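Putative carboxynorspermidine decarboxylase protein (Sinorhizobium meliloti, PDB 3MT1) probably catalyses the pyridoxal 5'-phosphate-dependent decarboxylation of carboxynorspermidine and carboxyspermidine, yielding norspermidine and spermidine for polyamine biosynthesis. Local coordinates at residues G29-L34 with Q226-P231; H75-A80 with K95-S100. All coordinates share one frame; numbering follows the deposited sequence.

Interaction 1 of 2, residues G29-L34 with Q226-P231; sequences GAKALL and QIYLEP
Lys31 and Tyr228 sit side by side on neighbouring parallel strands, where the first and last strands of the eight-stranded alpha/beta barrel meet and close it. Three backbone bonds make the seam: Lys31 N to Ile227 O, Leu229 N to Lys31 O (2.7 Å) and Leu33 N to Leu229 O. From the Lys31 backbone, CB lies 3.8 Å from Tyr228 CD1; CG passes 3.6 Å from Gln226 NE2; CD is 4.0 Å from both Gln226 NE2 and Tyr228 CE1; CE runs past Gln226 OE1. The chain bends at its last torsion (chi4 -85°); lysine suits the place because its aliphatic stem lies along the tyrosine while NZ reaches a long, weak ion pair with Asp53. Leu33 CD1 approaches the ring obliquely, 3.8 Å from Tyr228 CD1; Lys95 is the probable partner of the tyrosine hydroxyl. Ala30 CB meets Ile227 CB, and Ala32 CB, on the face of Leu229, meets Pro231 CD, small methyls fitting beside bulkier partners. Gly29, first past helix 11-28, has positive phi, easy for glycine. Gln226, its chain bent at chi2 (74°), spends both amide hydrogens: NE2 donates to Gly29 O at 2.7 Å and to Ile227 O at 3.1 Å.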
loop_
_atom_site.group_PDB
_atom_site.type_symbol
_atom_site.label_atom_id
_atom_site.label_comp_id
_atom_site.label_asym_id
_atom_site.label_seq_id
_atom_site.Cartn_x
_atom_site.Cartn_y
_atom_site.Cartn_z
ATOM N N GLY B 29 2.545 -37.384 0.133
ATOM C CA GLY B 29 1.233 -37.504 0.788
ATOM C C GLY B 29 0.914 -36.285 1.646
ATOM O O GLY B 29 -0.060 -36.269 2.407
ATOM N N ALA B 30 1.746 -35.253 1.543
ATOM C CA ALA B 30 1.502 -34.015 2.257
ATOM C C ALA B 30 0.468 -33.246 1.432
ATOM O O ALA B 30 0.317 -33.489 0.229
ATOM C CB ALA B 30 2.786 -33.232 2.428
ATOM N N LYS B 31 -0.286 -32.363 2.076
ATOM C CA LYS B 31 -1.268 -31.560 1.340
ATOM C C LYS B 31 -0.749 -30.128 1.225
ATOM O O LYS B 31 0.002 -29.694 2.052
ATOM C CB LYS B 31 -2.638 -31.634 2.015
ATOM C CG LYS B 31 -3.387 -32.958 1.720
ATOM C CD LYS B 31 -4.687 -33.069 2.501
ATOM C CE LYS B 31 -5.243 -34.478 2.429
ATOM N NZ LYS B 31 -6.061 -34.632 1.193
ATOM N N ALA B 32 -1.134 -29.422 0.171
ATOM C CA ALA B 32 -0.661 -28.065 -0.086
ATOM C C ALA B 32 -1.841 -27.126 -0.198
ATOM O O ALA B 32 -2.811 -27.417 -0.944
ATOM C CB ALA B 32 0.146 -28.009 -1.392
ATOM N N LEU B 33 -1.742 -26.000 0.515
ATOM C CA LEU B 33 -2.766 -24.966 0.499
ATOM C C LEU B 33 -2.171 -23.646 0.010
ATOM O O LEU B 33 -1.087 -23.250 0.437
ATOM C CB LEU B 33 -3.359 -24.795 1.887
ATOM C CG LEU B 33 -3.725 -26.032 2.691
ATOM C CD1 LEU B 33 -4.059 -25.681 4.144
ATOM C CD2 LEU B 33 -4.882 -26.744 2.061
ATOM N N LEU B 34 -2.869 -22.970 -0.900
ATOM C CA LEU B 34 -2.400 -21.668 -1.374
ATOM C C LEU B 34 -2.520 -20.666 -0.229
ATOM O O LEU B 34 -3.589 -20.541 0.344
ATOM C CB LEU B 34 -3.258 -21.199 -2.561
ATOM C CG LEU B 34 -3.046 -19.799 -3.153
ATOM C CD1 LEU B 34 -1.573 -19.604 -3.618
ATOM C CD2 LEU B 34 -4.017 -19.517 -4.295
ATOM N N GLN B 226 -1.116 -35.940 9.442
ATOM C CA GLN B 226 -1.184 -35.392 8.087
ATOM C C GLN B 226 -0.401 -34.053 7.998
ATOM O O GLN B 226 -0.581 -33.145 8.827
ATOM C CB GLN B 226 -2.634 -35.209 7.640
ATOM C CG GLN B 226 -2.772 -34.493 6.309
ATOM C CD GLN B 226 -2.393 -35.375 5.116
ATOM O OE1 GLN B 226 -2.891 -36.505 4.986
ATOM N NE2 GLN B 226 -1.535 -34.848 4.223
ATOM N N ILE B 227 0.478 -33.948 7.007
ATOM C CA ILE B 227 1.227 -32.730 6.826
ATOM C C ILE B 227 0.495 -31.803 5.876
ATOM O O ILE B 227 -0.047 -32.226 4.854
ATOM C CB ILE B 227 2.675 -32.991 6.343
ATOM C CG1 ILE B 227 3.489 -33.670 7.442
ATOM C CG2 ILE B 227 3.385 -31.663 5.976
ATOM C CD1 ILE B 227 4.878 -34.052 6.992
ATOM N N TYR B 228 0.468 -30.536 6.269
ATOM C CA TYR B 228 0.075 -29.414 5.405
ATOM C C TYR B 228 1.263 -28.520 5.076
ATOM O O TYR B 228 2.081 -28.201 5.939
ATOM C CB TYR B 228 -1.026 -28.600 6.049
ATOM C CG TYR B 228 -2.301 -29.368 6.078
ATOM C CD1 TYR B 228 -3.201 -29.315 5.007
ATOM C CD2 TYR B 228 -2.606 -30.169 7.165
ATOM C CE1 TYR B 228 -4.391 -30.031 5.036
ATOM C CE2 TYR B 228 -3.785 -30.890 7.207
ATOM C CZ TYR B 228 -4.671 -30.833 6.147
ATOM O OH TYR B 228 -5.825 -31.594 6.220
ATOM N N LEU B 229 1.361 -28.153 3.812
ATOM C CA LEU B 229 2.271 -27.141 3.381
ATOM C C LEU B 229 1.405 -25.947 3.028
ATOM O O LEU B 229 0.268 -26.123 2.566
ATOM C CB LEU B 229 3.035 -27.626 2.173
ATOM C CG LEU B 229 4.042 -28.762 2.352
ATOM C CD1 LEU B 229 4.546 -29.185 1.003
ATOM C CD2 LEU B 229 5.224 -28.375 3.245
ATOM N N GLU B 230 1.935 -24.738 3.252
ATOM C CA GLU B 230 1.220 -23.493 2.910
ATOM C C GLU B 230 1.996 -22.677 1.883
ATOM O O GLU B 230 2.446 -21.570 2.167
ATOM C CB GLU B 230 1.048 -22.641 4.148
ATOM C CG GLU B 230 0.046 -23.118 5.172
ATOM C CD GLU B 230 0.139 -22.313 6.483
ATOM O OE1 GLU B 230 0.425 -21.079 6.447
ATOM O OE2 GLU B 230 -0.070 -22.916 7.567
ATOM N N PRO B 231 2.191 -23.214 0.678
ATOM C CA PRO B 231 3.043 -22.384 -0.186
ATOM C C PRO B 231 2.387 -21.089 -0.661
ATOM O O PRO B 231 1.363 -21.127 -1.350
ATOM C CB PRO B 231 3.264 -23.285 -1.392
ATOM C CG PRO B 231 2.007 -24.221 -1.395
ATOM C CD PRO B 231 1.806 -24.497 0.046
HETATM O O HOH W 1 1.439 -35.864 5.491
#

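Interaction 2 of 2, residues H75-A80 with K95-S100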
loop_
_atom_site.group_PDB
_atom_site.type_symbol
_atom_site.label_atom_id
_atom_site.label_comp_id
_atom_site.label_asym_id
_atom_site.label_seq_id
_atom_site.Cartn_x
_atom_site.Cartn_y
_atom_site.Cartn_z
ATOM N N HIS B 75 -8.440 -23.371 5.504
ATOM C CA HIS B 75 -7.852 -23.197 6.848
ATOM C C HIS B 75 -7.903 -21.741 7.206
ATOM O O HIS B 75 -7.613 -20.878 6.373
ATOM C CB HIS B 75 -6.397 -23.664 6.903
ATOM C CG HIS B 75 -6.238 -25.151 6.898
ATOM N ND1 HIS B 75 -5.134 -25.782 7.438
ATOM C CD2 HIS B 75 -7.054 -26.137 6.436
ATOM C CE1 HIS B 75 -5.261 -27.090 7.277
ATOM N NE2 HIS B 75 -6.423 -27.330 6.683
ATOM N N ALA B 76 -8.293 -21.472 8.440
ATOM C CA ALA B 76 -8.327 -20.108 8.930
ATOM C C ALA B 76 -7.272 -19.893 9.998
ATOM O O ALA B 76 -7.097 -20.730 10.874
ATOM C CB ALA B 76 -9.731 -19.763 9.462
ATOM N N TYR B 77 -6.560 -18.782 9.910
ATOM C CA TYR B 77 -5.638 -18.380 10.954
ATOM C C TYR B 77 -5.829 -16.903 11.228
ATOM O O TYR B 77 -6.235 -16.140 10.340
ATOM C CB TYR B 77 -4.193 -18.616 10.529
ATOM C CG TYR B 77 -3.182 -18.037 11.509
ATOM C CD1 TYR B 77 -3.044 -18.557 12.797
ATOM C CD2 TYR B 77 -2.371 -16.948 11.145
ATOM C CE1 TYR B 77 -2.125 -18.035 13.693
ATOM C CE2 TYR B 77 -1.457 -16.404 12.034
ATOM C CZ TYR B 77 -1.330 -16.952 13.313
ATOM O OH TYR B 77 -0.400 -16.406 14.198
ATOM N N SER B 78 -5.557 -16.493 12.455
ATOM C CA SER B 78 -5.512 -15.080 12.763
ATOM C C SER B 78 -4.650 -14.877 13.967
ATOM O O SER B 78 -4.537 -15.768 14.793
ATOM C CB SER B 78 -6.901 -14.479 13.026
ATOM O OG SER B 78 -6.787 -13.094 13.385
ATOM N N VAL B 79 -4.052 -13.698 14.052
ATOM C CA VAL B 79 -3.332 -13.273 15.234
ATOM C C VAL B 79 -4.346 -12.979 16.338
ATOM O O VAL B 79 -4.133 -13.360 17.479
ATOM C CB VAL B 79 -2.441 -12.062 14.917
ATOM C CG1 VAL B 79 -1.807 -11.548 16.129
ATOM C CG2 VAL B 79 -1.356 -12.469 13.955
ATOM N N ALA B 80 -5.476 -12.375 15.987
ATOM C CA ALA B 80 -6.532 -12.085 16.966
ATOM C C ALA B 80 -7.929 -12.127 16.343
ATOM O O ALA B 80 -8.250 -11.238 15.533
ATOM C CB ALA B 80 -6.290 -10.721 17.582
ATOM N N LYS B 95 -10.623 -26.113 9.150
ATOM C CA LYS B 95 -9.727 -26.073 10.262
ATOM C C LYS B 95 -9.590 -24.619 10.655
ATOM O O LYS B 95 -9.710 -23.701 9.805
ATOM C CB LYS B 95 -8.392 -26.722 9.887
ATOM C CG LYS B 95 -8.560 -28.239 9.705
ATOM C CD LYS B 95 -7.247 -28.978 9.552
ATOM C CE LYS B 95 -7.412 -30.472 9.249
ATOM N NZ LYS B 95 -8.083 -30.666 7.920
ATOM N N ILE B 96 -9.390 -24.402 11.954
ATOM C CA ILE B 96 -9.181 -23.061 12.487
ATOM C C ILE B 96 -7.976 -23.148 13.391
ATOM O O ILE B 96 -7.792 -24.143 14.083
ATOM C CB ILE B 96 -10.432 -22.515 13.232
ATOM C CG1 ILE B 96 -10.261 -21.011 13.521
ATOM C CG2 ILE B 96 -10.711 -23.289 14.490
ATOM C CD1 ILE B 96 -11.523 -20.335 14.043
ATOM N N ILE B 97 -7.134 -22.130 13.339
ATOM C CA ILE B 97 -5.921 -22.103 14.117
ATOM C C ILE B 97 -5.854 -20.836 14.940
ATOM O O ILE B 97 -6.219 -19.736 14.478
ATOM C CB ILE B 97 -4.708 -22.228 13.218
ATOM C CG1 ILE B 97 -4.744 -23.613 12.572
ATOM C CG2 ILE B 97 -3.399 -21.998 13.999
ATOM C CD1 ILE B 97 -4.557 -23.587 11.086
ATOM N N PHE B 98 -5.427 -21.018 16.189
ATOM C CA PHE B 98 -5.356 -19.919 17.128
ATOM C C PHE B 98 -3.937 -19.676 17.472
ATOM O O PHE B 98 -3.128 -20.614 17.524
ATOM C CB PHE B 98 -6.147 -20.191 18.387
ATOM C CG PHE B 98 -7.563 -20.579 18.128
ATOM C CD1 PHE B 98 -8.536 -19.608 17.946
ATOM C CD2 PHE B 98 -7.930 -21.932 18.054
ATOM C CE1 PHE B 98 -9.856 -19.969 17.699
ATOM C CE2 PHE B 98 -9.225 -22.296 17.815
ATOM C CZ PHE B 98 -10.197 -21.307 17.631
ATOM N N ASN B 99 -3.658 -18.396 17.711
ATOM C CA ASN B 99 -2.322 -17.893 17.959
ATOM C C ASN B 99 -1.816 -18.199 19.366
ATOM O O ASN B 99 -0.612 -18.248 19.607
ATOM C CB ASN B 99 -2.292 -16.385 17.702
ATOM C CG ASN B 99 -0.884 -15.853 17.532
ATOM O OD1 ASN B 99 -0.194 -16.212 16.577
ATOM N ND2 ASN B 99 -0.449 -14.991 18.457
ATOM N N SER B 100 -2.741 -18.412 20.288
ATOM C CA SER B 100 -2.405 -18.450 21.704
ATOM C C SER B 100 -3.454 -19.264 22.422
ATOM O O SER B 100 -4.566 -19.444 21.906
ATOM C CB SER B 100 -2.384 -17.030 22.271
ATOM O OG SER B 100 -3.701 -16.497 22.263
HETATM O O HOH W 2 -5.945 -16.649 16.987
#
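The His75 imidazole carries Lys95 CB over the centre of one face, a CH-pi contact with CB 3.8 Å from the ring centroid, within a beta-alpha-beta crossover of the barrel: strand 73-77, helix 83-92, strand 95-98. Both side chains have CG anti to the carbonyl carbon (chi1 -74° and -69°), which sends them the same way, and Lys95 CD comes 3.4 Å from His75 NE2. Glu73 accepts from His75 NE2 and forms a salt bridge with Lys95 NZ, tying both ends to one carboxylate. An alanine in place of His75 would probably leave the Lys95 stem without its covering ring and Glu73 without one of its donors. The Tyr77 ring meets Ile97 CG2 at CD1 (3.7 Å), the two side chains crossing at about a right angle, while Val79 N lies over the rim of one face. At the ring's edge, near its plane, Asn99 OD1 accepts from Tyr77 OH, though at a very short 2.4 Å that leaves the exact geometry doubtful; ring and amide planes are 57° apart. Arg119 also bonds that hydroxyl. On the opposite side of the sheet, little Ala76 leaves room for helix 83-92, which Ile96 also touches. The strands are joined by Ala76 N to Lys95 O and Ile97 N to Ala76 O (2.8 Å); farther on, a water donates to Ser78 O and accepts from Asn99 N, at 2.8 and 3.0 Å.

How the interactions relate
Both interactions belong to the same closed parallel barrel, their centres about 16 Å apart. Along the chain, interaction 2 falls between the two halves of interaction 1: 29-34 comes first, then 75-80 and 95-100, and 226-231 last. Interaction 2 pairs the third and fourth barrel strands, linked by one crossover through helix 83-92, whereas interaction 1 joins the first and eighth, shutting the ring after nearly two hundred residues. They meet across the barrel interior: Tyr228 OH lies 3.0 Å from Lys95 NZ, a probable hydrogen bond, and Leu33 CD1 packs 3.5 Å from His75 ND1. Pro231, just past strand 226-229, lies about 7 Å, side chain to side chain, from Glu233, predicted to bind substrate.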